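Local coordinates for putative uncharacterized protein tcp24 (Actinoplanes teichomyceticus, PDB 4Q38), which transfers long acyl chains from acyl-coenzyme A, probably to the amino sugar of teicoplanin-type glycopeptide antibiotics, at residues P256-Y261 with S266-L271; E260-D265 with R311-R316; S292-V297 with R316-H321. All blocks are in the same frame, centred on the assembly; numbering follows the deposited sequence.

Contact 1 (P256-Y261 with S266-L271). With COA (coenzyme A), chain D.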
# COMPACT_ATOMS: atom_id res chain seq x y z
N PRO A 256 15.02 9.87 -15.16
CA PRO A 256 15.17 10.86 -16.26
C PRO A 256 15.16 10.24 -17.66
O PRO A 256 14.99 10.95 -18.64
CB PRO A 256 16.53 11.50 -15.98
CG PRO A 256 16.86 11.14 -14.57
CD PRO A 256 16.22 9.81 -14.31
N GLN A 257 15.30 8.92 -17.76
CA GLN A 257 15.20 8.23 -19.05
C GLN A 257 13.83 8.38 -19.71
O GLN A 257 13.71 8.20 -20.91
CB GLN A 257 15.52 6.76 -18.92
CG GLN A 257 16.98 6.46 -18.60
CD GLN A 257 17.20 4.97 -18.43
OE1 GLN A 257 16.61 4.35 -17.53
NE2 GLN A 257 18.02 4.38 -19.29
N LEU A 258 12.81 8.71 -18.91
CA LEU A 258 11.46 8.93 -19.44
C LEU A 258 11.41 10.10 -20.41
O LEU A 258 10.54 10.16 -21.28
CB LEU A 258 10.47 9.20 -18.29
CG LEU A 258 10.12 8.00 -17.42
CD1 LEU A 258 9.44 8.47 -16.13
CD2 LEU A 258 9.24 7.02 -18.19
N GLU A 259 12.34 11.04 -20.26
CA GLU A 259 12.42 12.24 -21.10
C GLU A 259 12.65 11.93 -22.58
O GLU A 259 12.27 12.71 -23.44
CB GLU A 259 13.49 13.19 -20.57
CG GLU A 259 13.16 13.78 -19.20
CD GLU A 259 14.39 14.12 -18.37
OE1 GLU A 259 14.24 14.18 -17.13
OE2 GLU A 259 15.50 14.32 -18.93
N GLU A 260 13.26 10.78 -22.85
CA GLU A 260 13.41 10.27 -24.22
C GLU A 260 12.08 9.98 -24.90
O GLU A 260 11.99 10.02 -26.13
CB GLU A 260 14.24 8.98 -24.22
CG GLU A 260 15.73 9.19 -24.07
CD GLU A 260 16.56 7.98 -24.47
OE1 GLU A 260 17.58 7.73 -23.80
OE2 GLU A 260 16.20 7.28 -25.45
N TYR A 261 11.05 9.68 -24.11
CA TYR A 261 9.82 9.10 -24.66
C TYR A 261 8.58 9.96 -24.44
O TYR A 261 7.72 10.03 -25.30
CB TYR A 261 9.58 7.71 -24.07
CG TYR A 261 10.73 6.75 -24.24
CD1 TYR A 261 10.84 5.97 -25.40
CD2 TYR A 261 11.70 6.62 -23.26
CE1 TYR A 261 11.90 5.09 -25.57
CE2 TYR A 261 12.76 5.74 -23.42
CZ TYR A 261 12.85 4.98 -24.58
OH TYR A 261 13.90 4.11 -24.74
N SER A 266 3.42 15.84 -20.66
CA SER A 266 3.43 14.82 -19.60
C SER A 266 3.48 15.48 -18.22
O SER A 266 4.32 16.34 -17.96
CB SER A 266 4.58 13.83 -19.78
OG SER A 266 4.85 13.12 -18.58
N ASN A 267 2.56 15.08 -17.34
CA ASN A 267 2.57 15.53 -15.95
C ASN A 267 3.83 15.10 -15.21
O ASN A 267 4.41 15.89 -14.46
CB ASN A 267 1.32 15.02 -15.22
CG ASN A 267 0.04 15.66 -15.76
OD1 ASN A 267 0.02 16.85 -16.06
ND2 ASN A 267 -1.02 14.87 -15.89
N ILE A 268 4.25 13.86 -15.42
CA ILE A 268 5.48 13.32 -14.83
C ILE A 268 6.69 14.20 -15.20
O ILE A 268 7.41 14.67 -14.33
CB ILE A 268 5.70 11.84 -15.20
CG1 ILE A 268 4.64 10.97 -14.49
CG2 ILE A 268 7.11 11.37 -14.84
CD1 ILE A 268 4.52 9.54 -14.99
N ILE A 269 6.86 14.46 -16.50
CA ILE A 269 7.98 15.27 -16.97
C ILE A 269 7.98 16.64 -16.31
O ILE A 269 8.97 17.03 -15.67
CB ILE A 269 8.04 15.36 -18.51
CG1 ILE A 269 8.12 13.95 -19.13
CG2 ILE A 269 9.24 16.20 -18.97
CD1 ILE A 269 9.39 13.18 -18.79
N GLN A 270 6.86 17.37 -16.42
CA GLN A 270 6.75 18.72 -15.85
C GLN A 270 7.07 18.74 -14.35
O GLN A 270 7.87 19.56 -13.90
CB GLN A 270 5.34 19.29 -16.07
CG GLN A 270 4.95 19.54 -17.52
CD GLN A 270 3.44 19.69 -17.68
OE1 GLN A 270 2.80 20.51 -17.02
NE2 GLN A 270 2.87 18.88 -18.57
N LEU A 271 6.48 17.81 -13.60
CA LEU A 271 6.64 17.82 -12.15
C LEU A 271 7.99 17.28 -11.65
O LEU A 271 8.51 17.77 -10.65
CB LEU A 271 5.47 17.10 -11.45
CG LEU A 271 4.07 17.69 -11.67
CD1 LEU A 271 3.00 16.75 -11.12
CD2 LEU A 271 3.95 19.08 -11.05
N1A COA D . -0.33 3.31 -17.09
C2A COA D . -0.54 3.54 -18.40
N3A COA D . -0.43 4.76 -18.97
C4A COA D . -0.08 5.83 -18.21
C5A COA D . 0.16 5.66 -16.77
C6A COA D . 0.02 4.29 -16.22
N6A COA D . 0.24 4.01 -14.91
N7A COA D . 0.48 6.87 -16.29
C8A COA D . 0.45 7.75 -17.33
N9A COA D . 0.10 7.13 -18.47
C1B COA D . -0.03 7.75 -19.81
C2B COA D . -0.96 8.95 -19.84
O2B COA D . -2.31 8.54 -20.07
C3B COA D . -0.37 9.77 -20.96
O3B COA D . -0.74 9.16 -22.20
P3B COA D . -0.76 9.95 -23.62
O7A COA D . -1.98 10.81 -23.51
O8A COA D . -0.82 8.81 -24.61
O9A COA D . 0.54 10.71 -23.68
C4B COA D . 1.13 9.55 -20.78
O4B COA D . 1.25 8.25 -20.20
C5B COA D . 1.81 10.60 -19.90
O5B COA D . 1.26 10.56 -18.57
P1A COA D . 1.57 11.68 -17.46
O1A COA D . 0.78 12.93 -17.71
O2A COA D . 3.07 11.76 -17.33
O3A COA D . 1.00 10.96 -16.12
P2A COA D . -0.51 11.03 -15.57
O4A COA D . -0.67 12.25 -14.71
O5A COA D . -1.50 10.80 -16.69
O6A COA D . -0.53 9.71 -14.65
CBP COA D . -0.16 8.61 -12.48
CCP COA D . 0.34 9.61 -13.52
CDP COA D . 0.89 8.60 -11.38
CEP COA D . -1.49 9.10 -11.93
CAP COA D . -0.32 7.21 -13.11
OAP COA D . 0.90 6.82 -13.74
C9P COA D . -0.74 6.09 -12.18
O9P COA D . -1.90 6.00 -11.81
N8P COA D . 0.19 5.20 -11.83
C7P COA D . -0.03 4.18 -10.81
C6P COA D . 0.41 4.67 -9.44
C5P COA D . 1.91 4.90 -9.39
O5P COA D . 2.62 4.58 -10.34
N4P COA D . 2.38 5.49 -8.29
C3P COA D . 3.81 5.56 -7.99
C2P COA D . 4.38 4.25 -7.48
S1P COA D . 6.17 4.42 -7.14
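At the pyrophosphate-binding helix start of the GNAT-like domain, Leu258 and Glu259 of a short 3-10 segment rest against Ile268 and Ile269, just behind the turn that grips coenzyme A. The contact is apolar. CD1 of Leu258 lies 3.9 Å from CG2 of Ile268, the branch anti to the backbone N, while the CG1-CD1 branch of the same isoleucine runs beside the cofactor, its CG1 3.3 Å from O2A of coenzyme A. Ile269 bends its chain twice (chi1 -57°, chi2 -65°), and this brings CD1 over the Leu258-Glu259 backbone, 3.8 Å from CG of Glu259. Trp252 and Leu314 flank the Ile268 and Leu258 sides. The polar work is done at the helix N terminus, where backbone amides point at the diphosphate as in other GNAT enzymes. Asn267 N donates to O1A of coenzyme A (2.8 Å), and Asn267 ND2 reaches the second phosphate at O4A. O2A takes two bonds, from Ile268 N and from the hydroxyl of Ser266. Ser266 is also the N-cap of the helix: its OG gives its proton to O2A of coenzyme A at 2.6 Å and accepts an almost straight bond from Ile269 N (3.2 Å, 175°).

Contact 2 (E260-D265 with R311-R316). With COA (coenzyme A), chain D.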
# COMPACT_ATOMS: atom_id res chain seq x y z
N GLU A 260 13.26 10.78 -22.85
CA GLU A 260 13.41 10.27 -24.22
C GLU A 260 12.08 9.98 -24.90
O GLU A 260 11.99 10.02 -26.13
CB GLU A 260 14.24 8.98 -24.22
CG GLU A 260 15.73 9.19 -24.07
CD GLU A 260 16.56 7.98 -24.47
OE1 GLU A 260 17.58 7.73 -23.80
OE2 GLU A 260 16.20 7.28 -25.45
N TYR A 261 11.05 9.68 -24.11
CA TYR A 261 9.82 9.10 -24.66
C TYR A 261 8.58 9.96 -24.44
O TYR A 261 7.72 10.03 -25.30
CB TYR A 261 9.58 7.71 -24.07
CG TYR A 261 10.73 6.75 -24.24
CD1 TYR A 261 10.84 5.97 -25.40
CD2 TYR A 261 11.70 6.62 -23.26
CE1 TYR A 261 11.90 5.09 -25.57
CE2 TYR A 261 12.76 5.74 -23.42
CZ TYR A 261 12.85 4.98 -24.58
OH TYR A 261 13.90 4.11 -24.74
N LEU A 262 8.50 10.60 -23.28
CA LEU A 262 7.33 11.40 -22.93
C LEU A 262 7.52 12.83 -23.37
O LEU A 262 8.64 13.35 -23.33
CB LEU A 262 7.05 11.33 -21.43
CG LEU A 262 6.81 9.93 -20.85
CD1 LEU A 262 6.62 10.00 -19.34
CD2 LEU A 262 5.64 9.23 -21.53
N THR A 263 6.43 13.47 -23.79
CA THR A 263 6.52 14.83 -24.30
C THR A 263 6.31 15.86 -23.19
O THR A 263 6.16 15.52 -22.02
CB THR A 263 5.56 15.07 -25.49
OG1 THR A 263 4.26 14.58 -25.17
CG2 THR A 263 6.07 14.34 -26.73
N GLU A 264 6.32 17.13 -23.59
CA GLU A 264 6.23 18.25 -22.68
C GLU A 264 4.90 18.35 -21.95
O GLU A 264 4.81 18.97 -20.90
CB GLU A 264 6.51 19.55 -23.43
CG GLU A 264 8.00 19.81 -23.62
CD GLU A 264 8.75 19.71 -22.30
OE1 GLU A 264 8.48 20.54 -21.41
OE2 GLU A 264 9.60 18.80 -22.16
N ASP A 265 3.87 17.74 -22.52
CA ASP A 265 2.55 17.76 -21.91
C ASP A 265 2.43 16.72 -20.78
O ASP A 265 1.46 16.73 -20.02
CB ASP A 265 1.45 17.57 -22.97
CG ASP A 265 1.55 16.23 -23.68
OD1 ASP A 265 2.68 15.73 -23.86
OD2 ASP A 265 0.50 15.68 -24.06
N ARG A 311 -1.71 1.57 -25.81
CA ARG A 311 -2.61 2.70 -26.02
C ARG A 311 -2.01 4.07 -25.67
O ARG A 311 -2.26 5.05 -26.39
CB ARG A 311 -3.93 2.49 -25.26
CG ARG A 311 -4.76 1.30 -25.74
CD ARG A 311 -5.81 0.89 -24.72
NE ARG A 311 -5.23 0.18 -23.58
CZ ARG A 311 -4.92 0.73 -22.41
NH1 ARG A 311 -5.12 2.02 -22.19
NH2 ARG A 311 -4.39 -0.02 -21.44
N SER A 312 -1.25 4.14 -24.58
CA SER A 312 -0.69 5.42 -24.12
C SER A 312 0.78 5.57 -24.49
O SER A 312 1.47 4.57 -24.73
CB SER A 312 -0.86 5.56 -22.60
OG SER A 312 0.09 4.76 -21.91
N SER A 313 1.28 6.80 -24.49
CA SER A 313 2.69 7.05 -24.80
C SER A 313 3.64 6.34 -23.82
O SER A 313 4.69 5.86 -24.21
CB SER A 313 3.00 8.55 -24.94
OG SER A 313 2.74 9.27 -23.75
N LEU A 314 3.24 6.26 -22.55
CA LEU A 314 4.07 5.60 -21.54
C LEU A 314 4.11 4.08 -21.70
O LEU A 314 5.17 3.46 -21.54
CB LEU A 314 3.61 5.98 -20.12
CG LEU A 314 4.30 5.32 -18.92
CD1 LEU A 314 5.80 5.57 -18.93
CD2 LEU A 314 3.66 5.85 -17.65
N GLU A 315 2.96 3.48 -22.01
CA GLU A 315 2.90 2.05 -22.32
C GLU A 315 3.84 1.70 -23.47
O GLU A 315 4.58 0.71 -23.40
CB GLU A 315 1.46 1.62 -22.66
CG GLU A 315 0.51 1.58 -21.47
CD GLU A 315 -0.94 1.41 -21.87
OE1 GLU A 315 -1.32 1.79 -23.01
OE2 GLU A 315 -1.73 0.90 -21.05
N ARG A 316 3.81 2.52 -24.53
CA ARG A 316 4.70 2.32 -25.69
C ARG A 316 6.16 2.54 -25.29
O ARG A 316 7.04 1.81 -25.73
CB ARG A 316 4.30 3.25 -26.85
CG ARG A 316 2.91 2.94 -27.40
CD ARG A 316 2.57 3.70 -28.68
NE ARG A 316 2.47 5.15 -28.49
CZ ARG A 316 1.38 5.81 -28.09
NH1 ARG A 316 0.26 5.16 -27.81
NH2 ARG A 316 1.42 7.13 -27.97
N1A COA D . -0.33 3.31 -17.09
C2A COA D . -0.54 3.54 -18.40
N3A COA D . -0.43 4.76 -18.97
C4A COA D . -0.08 5.83 -18.21
C5A COA D . 0.16 5.66 -16.77
C6A COA D . 0.02 4.29 -16.22
N6A COA D . 0.24 4.01 -14.91
N7A COA D . 0.48 6.87 -16.29
C8A COA D . 0.45 7.75 -17.33
N9A COA D . 0.10 7.13 -18.47
C1B COA D . -0.03 7.75 -19.81
C2B COA D . -0.96 8.95 -19.84
O2B COA D . -2.31 8.54 -20.07
C3B COA D . -0.37 9.77 -20.96
O3B COA D . -0.74 9.16 -22.20
P3B COA D . -0.76 9.95 -23.62
O7A COA D . -1.98 10.81 -23.51
O8A COA D . -0.82 8.81 -24.61
O9A COA D . 0.54 10.71 -23.68
C4B COA D . 1.13 9.55 -20.78
O4B COA D . 1.25 8.25 -20.20
C5B COA D . 1.81 10.60 -19.90
O5B COA D . 1.26 10.56 -18.57
P1A COA D . 1.57 11.68 -17.46
O1A COA D . 0.78 12.93 -17.71
O2A COA D . 3.07 11.76 -17.33
O3A COA D . 1.00 10.96 -16.12
P2A COA D . -0.51 11.03 -15.57
O4A COA D . -0.67 12.25 -14.71
O5A COA D . -1.50 10.80 -16.69
O6A COA D . -0.53 9.71 -14.65
CBP COA D . -0.16 8.61 -12.48
CCP COA D . 0.34 9.61 -13.52
CDP COA D . 0.89 8.60 -11.38
CEP COA D . -1.49 9.10 -11.93
CAP COA D . -0.32 7.21 -13.11
OAP COA D . 0.90 6.82 -13.74
C9P COA D . -0.74 6.09 -12.18
O9P COA D . -1.90 6.00 -11.81
N8P COA D . 0.19 5.20 -11.83
C7P COA D . -0.03 4.18 -10.81
C6P COA D . 0.41 4.67 -9.44
C5P COA D . 1.91 4.90 -9.39
O5P COA D . 2.62 4.58 -10.34
N4P COA D . 2.38 5.49 -8.29
C3P COA D . 3.81 5.56 -7.99
C2P COA D . 4.38 4.25 -7.48
S1P COA D . 6.17 4.42 -7.14
O HOH W 1 3.85 11.88 -22.77
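Leu262 meets Ser313 and Leu314 through a single methyl: CD2 sits 3.7 Å from OG of Ser313 and 4.1 Å from CB of Leu314. With CG anti to the carbonyl carbon (chi1 -58°), the end of Leu262 swings closer to the helix start than its CB alone would come, while Ile269 touches its side chain too. A water beside this methyl joins the segments by polar means, accepting from Thr263 N and donating to Ser313 OG at 3.0 Å. The Ser313 hydroxyl therefore receives from the water and gives its own proton to the 3'-phosphate of coenzyme A, 2.6 Å from OG to O9A. Ser313 N holds a second oxygen of the same phosphate, O8A, at 2.9 Å. Ser312 OG gives a hydrogen bond to adenine N3A (3.0 Å), and Leu314 turns inward, CD2 lying 3.6 Å from C5A of the adenine.

The next shell fixes these donors. Glu315 N donates to Ser312 OG. In return Ser312 N donates to Glu315 OE1, 33° out of the carboxylate plane on its anti side, and OE2 forms a salt bridge with Arg311 NH2. The Arg316 guanidinium lies with one face over Ser312 O and Ser313 N, and Arg311 O meets its edge through a weak bond from NH1; its charge, near O8A but too far to bond it, probably favours the 3'-phosphate. Ser312 and Glu315 thus make a capping box, and the start of helix 313-323 that it frames is the adenosine 3'-phosphate site of this GNAT-like domain.

Contact 3 (S292-V297 with R316-H321). With COA (coenzyme A), chain D.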
# COMPACT_ATOMS: atom_id res chain seq x y z
N SER A 292 9.29 -2.79 -11.22
CA SER A 292 8.52 -1.70 -10.64
C SER A 292 7.69 -0.97 -11.70
O SER A 292 6.47 -0.85 -11.55
CB SER A 292 9.43 -0.72 -9.90
OG SER A 292 8.67 0.32 -9.31
N ILE A 293 8.33 -0.50 -12.78
CA ILE A 293 7.61 0.23 -13.82
C ILE A 293 6.58 -0.67 -14.50
O ILE A 293 5.50 -0.23 -14.89
CB ILE A 293 8.56 0.96 -14.83
CG1 ILE A 293 7.81 2.06 -15.59
CG2 ILE A 293 9.22 -0.03 -15.79
CD1 ILE A 293 8.71 3.04 -16.32
N LEU A 294 6.89 -1.96 -14.62
CA LEU A 294 5.96 -2.90 -15.22
C LEU A 294 4.73 -3.10 -14.31
O LEU A 294 3.60 -3.16 -14.80
CB LEU A 294 6.66 -4.23 -15.55
CG LEU A 294 7.59 -4.22 -16.78
CD1 LEU A 294 8.50 -5.44 -16.78
CD2 LEU A 294 6.82 -4.12 -18.07
N GLU A 295 4.96 -3.17 -13.00
CA GLU A 295 3.85 -3.23 -12.03
C GLU A 295 2.94 -2.02 -12.19
O GLU A 295 1.74 -2.16 -12.42
CB GLU A 295 4.37 -3.34 -10.59
CG GLU A 295 3.33 -3.12 -9.49
CD GLU A 295 2.27 -4.21 -9.40
OE1 GLU A 295 2.51 -5.34 -9.90
OE2 GLU A 295 1.18 -3.95 -8.84
N PHE A 296 3.51 -0.82 -12.11
CA PHE A 296 2.69 0.38 -12.10
C PHE A 296 2.10 0.84 -13.43
O PHE A 296 1.08 1.55 -13.44
CB PHE A 296 3.42 1.52 -11.38
CG PHE A 296 3.53 1.28 -9.91
CD1 PHE A 296 2.40 1.34 -9.09
CD2 PHE A 296 4.76 0.96 -9.34
CE1 PHE A 296 2.49 1.10 -7.72
CE2 PHE A 296 4.86 0.71 -7.97
CZ PHE A 296 3.72 0.79 -7.17
N VAL A 297 2.70 0.42 -14.53
CA VAL A 297 2.16 0.75 -15.85
C VAL A 297 1.20 -0.32 -16.35
O VAL A 297 0.21 0.00 -17.00
CB VAL A 297 3.28 1.05 -16.88
CG1 VAL A 297 2.71 1.27 -18.27
CG2 VAL A 297 4.06 2.30 -16.46
N ARG A 316 3.81 2.52 -24.53
CA ARG A 316 4.70 2.32 -25.69
C ARG A 316 6.16 2.54 -25.29
O ARG A 316 7.04 1.81 -25.73
CB ARG A 316 4.30 3.25 -26.85
CG ARG A 316 2.91 2.94 -27.40
CD ARG A 316 2.57 3.70 -28.68
NE ARG A 316 2.47 5.15 -28.49
CZ ARG A 316 1.38 5.81 -28.09
NH1 ARG A 316 0.26 5.16 -27.81
NH2 ARG A 316 1.42 7.13 -27.97
N ALA A 317 6.39 3.53 -24.43
CA ALA A 317 7.73 3.84 -23.93
C ALA A 317 8.35 2.69 -23.15
O ALA A 317 9.48 2.28 -23.44
CB ALA A 317 7.69 5.10 -23.07
N VAL A 318 7.62 2.17 -22.15
CA VAL A 318 8.16 1.11 -21.30
C VAL A 318 8.62 -0.08 -22.14
O VAL A 318 9.69 -0.64 -21.90
CB VAL A 318 7.16 0.64 -20.21
CG1 VAL A 318 7.75 -0.51 -19.40
CG2 VAL A 318 6.79 1.79 -19.28
N ILE A 319 7.80 -0.46 -23.11
CA ILE A 319 8.08 -1.64 -23.95
C ILE A 319 9.20 -1.36 -24.96
O ILE A 319 10.11 -2.18 -25.10
CB ILE A 319 6.79 -2.16 -24.64
CG1 ILE A 319 5.76 -2.64 -23.60
CG2 ILE A 319 7.10 -3.26 -25.65
CD1 ILE A 319 6.28 -3.65 -22.60
N ALA A 320 9.12 -0.22 -25.64
CA ALA A 320 10.17 0.19 -26.58
C ALA A 320 11.55 0.14 -25.93
O ALA A 320 12.47 -0.49 -26.44
CB ALA A 320 9.88 1.57 -27.14
N HIS A 321 11.69 0.80 -24.77
CA HIS A 321 12.94 0.83 -24.01
C HIS A 321 13.45 -0.55 -23.68
O HIS A 321 14.64 -0.85 -23.86
CB HIS A 321 12.73 1.65 -22.75
CG HIS A 321 14.01 2.13 -22.09
ND1 HIS A 321 14.42 1.67 -20.89
CD2 HIS A 321 14.93 3.09 -22.48
CE1 HIS A 321 15.56 2.30 -20.55
NE2 HIS A 321 15.88 3.17 -21.52
N1A COA D . -0.33 3.31 -17.09
C2A COA D . -0.54 3.54 -18.40
N3A COA D . -0.43 4.76 -18.97
C4A COA D . -0.08 5.83 -18.21
C5A COA D . 0.16 5.66 -16.77
C6A COA D . 0.02 4.29 -16.22
N6A COA D . 0.24 4.01 -14.91
N7A COA D . 0.48 6.87 -16.29
C8A COA D . 0.45 7.75 -17.33
N9A COA D . 0.10 7.13 -18.47
C1B COA D . -0.03 7.75 -19.81
C2B COA D . -0.96 8.95 -19.84
O2B COA D . -2.31 8.54 -20.07
C3B COA D . -0.37 9.77 -20.96
O3B COA D . -0.74 9.16 -22.20
P3B COA D . -0.76 9.95 -23.62
O7A COA D . -1.98 10.81 -23.51
O8A COA D . -0.82 8.81 -24.61
O9A COA D . 0.54 10.71 -23.68
C4B COA D . 1.13 9.55 -20.78
O4B COA D . 1.25 8.25 -20.20
C5B COA D . 1.81 10.60 -19.90
O5B COA D . 1.26 10.56 -18.57
P1A COA D . 1.57 11.68 -17.46
O1A COA D . 0.78 12.93 -17.71
O2A COA D . 3.07 11.76 -17.33
O3A COA D . 1.00 10.96 -16.12
P2A COA D . -0.51 11.03 -15.57
O4A COA D . -0.67 12.25 -14.71
O5A COA D . -1.50 10.80 -16.69
O6A COA D . -0.53 9.71 -14.65
CBP COA D . -0.16 8.61 -12.48
CCP COA D . 0.34 9.61 -13.52
CDP COA D . 0.89 8.60 -11.38
CEP COA D . -1.49 9.10 -11.93
CAP COA D . -0.32 7.21 -13.11
OAP COA D . 0.90 6.82 -13.74
C9P COA D . -0.74 6.09 -12.18
O9P COA D . -1.90 6.00 -11.81
N8P COA D . 0.19 5.20 -11.83
C7P COA D . -0.03 4.18 -10.81
C6P COA D . 0.41 4.67 -9.44
C5P COA D . 1.91 4.90 -9.39
O5P COA D . 2.62 4.58 -10.34
N4P COA D . 2.38 5.49 -8.29
C3P COA D . 3.81 5.56 -7.99
C2P COA D . 4.38 4.25 -7.48
S1P COA D . 6.17 4.42 -7.14
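Two antiparallel helices, 290-298 and 313-323, face each other beside the adenine and pantetheine of coenzyme A, and Val318 fills the interface between Ile293, Leu294 and Val297. The axes of the two segments come to 10.9 Å and cross at -151°, a spacing wide enough for side chains to meet end to end. Ile293 and Val318 meet tip to tip, CD1 of Ile293 lying 3.7 Å from CG2 of Val318. The extended chain of Ile293 (chi1 -161°, chi2 165°) carries that methyl across, and its CG2 branch meets the other valine methyl, CG1, at 3.9 Å. Leu294 comes in across Val318, CD2 to CG1, while Val297 CG2 points at CG2 of Val318, 4.0 Å away. All four side chains are buried, and no hydrogen bond passes between the segments. In the GNAT-like fold this pair forms one wall of the cofactor site, helix 290-298 presenting its other side to the ligand. There the Phe296 ring takes C2P of coenzyme A over the centre of one face, 3.4 Å above its plane, with Glu295 CG over the opposite face and Ser292 OG at the edge. The bound acylated sugar also touches this ring. Near the end of the helix, Phe296 O accepts from the adenine N6A at 3.0 Å, and Val297 CG1 approaches N1A of coenzyme A at 3.8 Å.

All three contacts line coenzyme A at neighbouring, partly overlapping parts: contact 1 at the diphosphate, contact 2 at the 3'-phosphate, ribose and adenine, contact 3 at the adenine amino group and the pantetheine arm. Contacts 1 and 2 have centres about 8 Å apart and share Glu260 and Tyr261; Leu258 CD2 lies 3.8 Å from Leu314 CD1, and Ile269 CG1 3.7 Å from Leu262 CB. Contacts 2 and 3, about 10 Å apart between centres, both use helix 313-323, with Leu314 CD2 3.8 Å from Val297 CG2. Contacts 1 and 3 are about 13 Å apart, bridged where Tyr261 CB meets Ala317 CB at 3.4 Å. Ile268 and Phe296 also touch the acylated glucosamine.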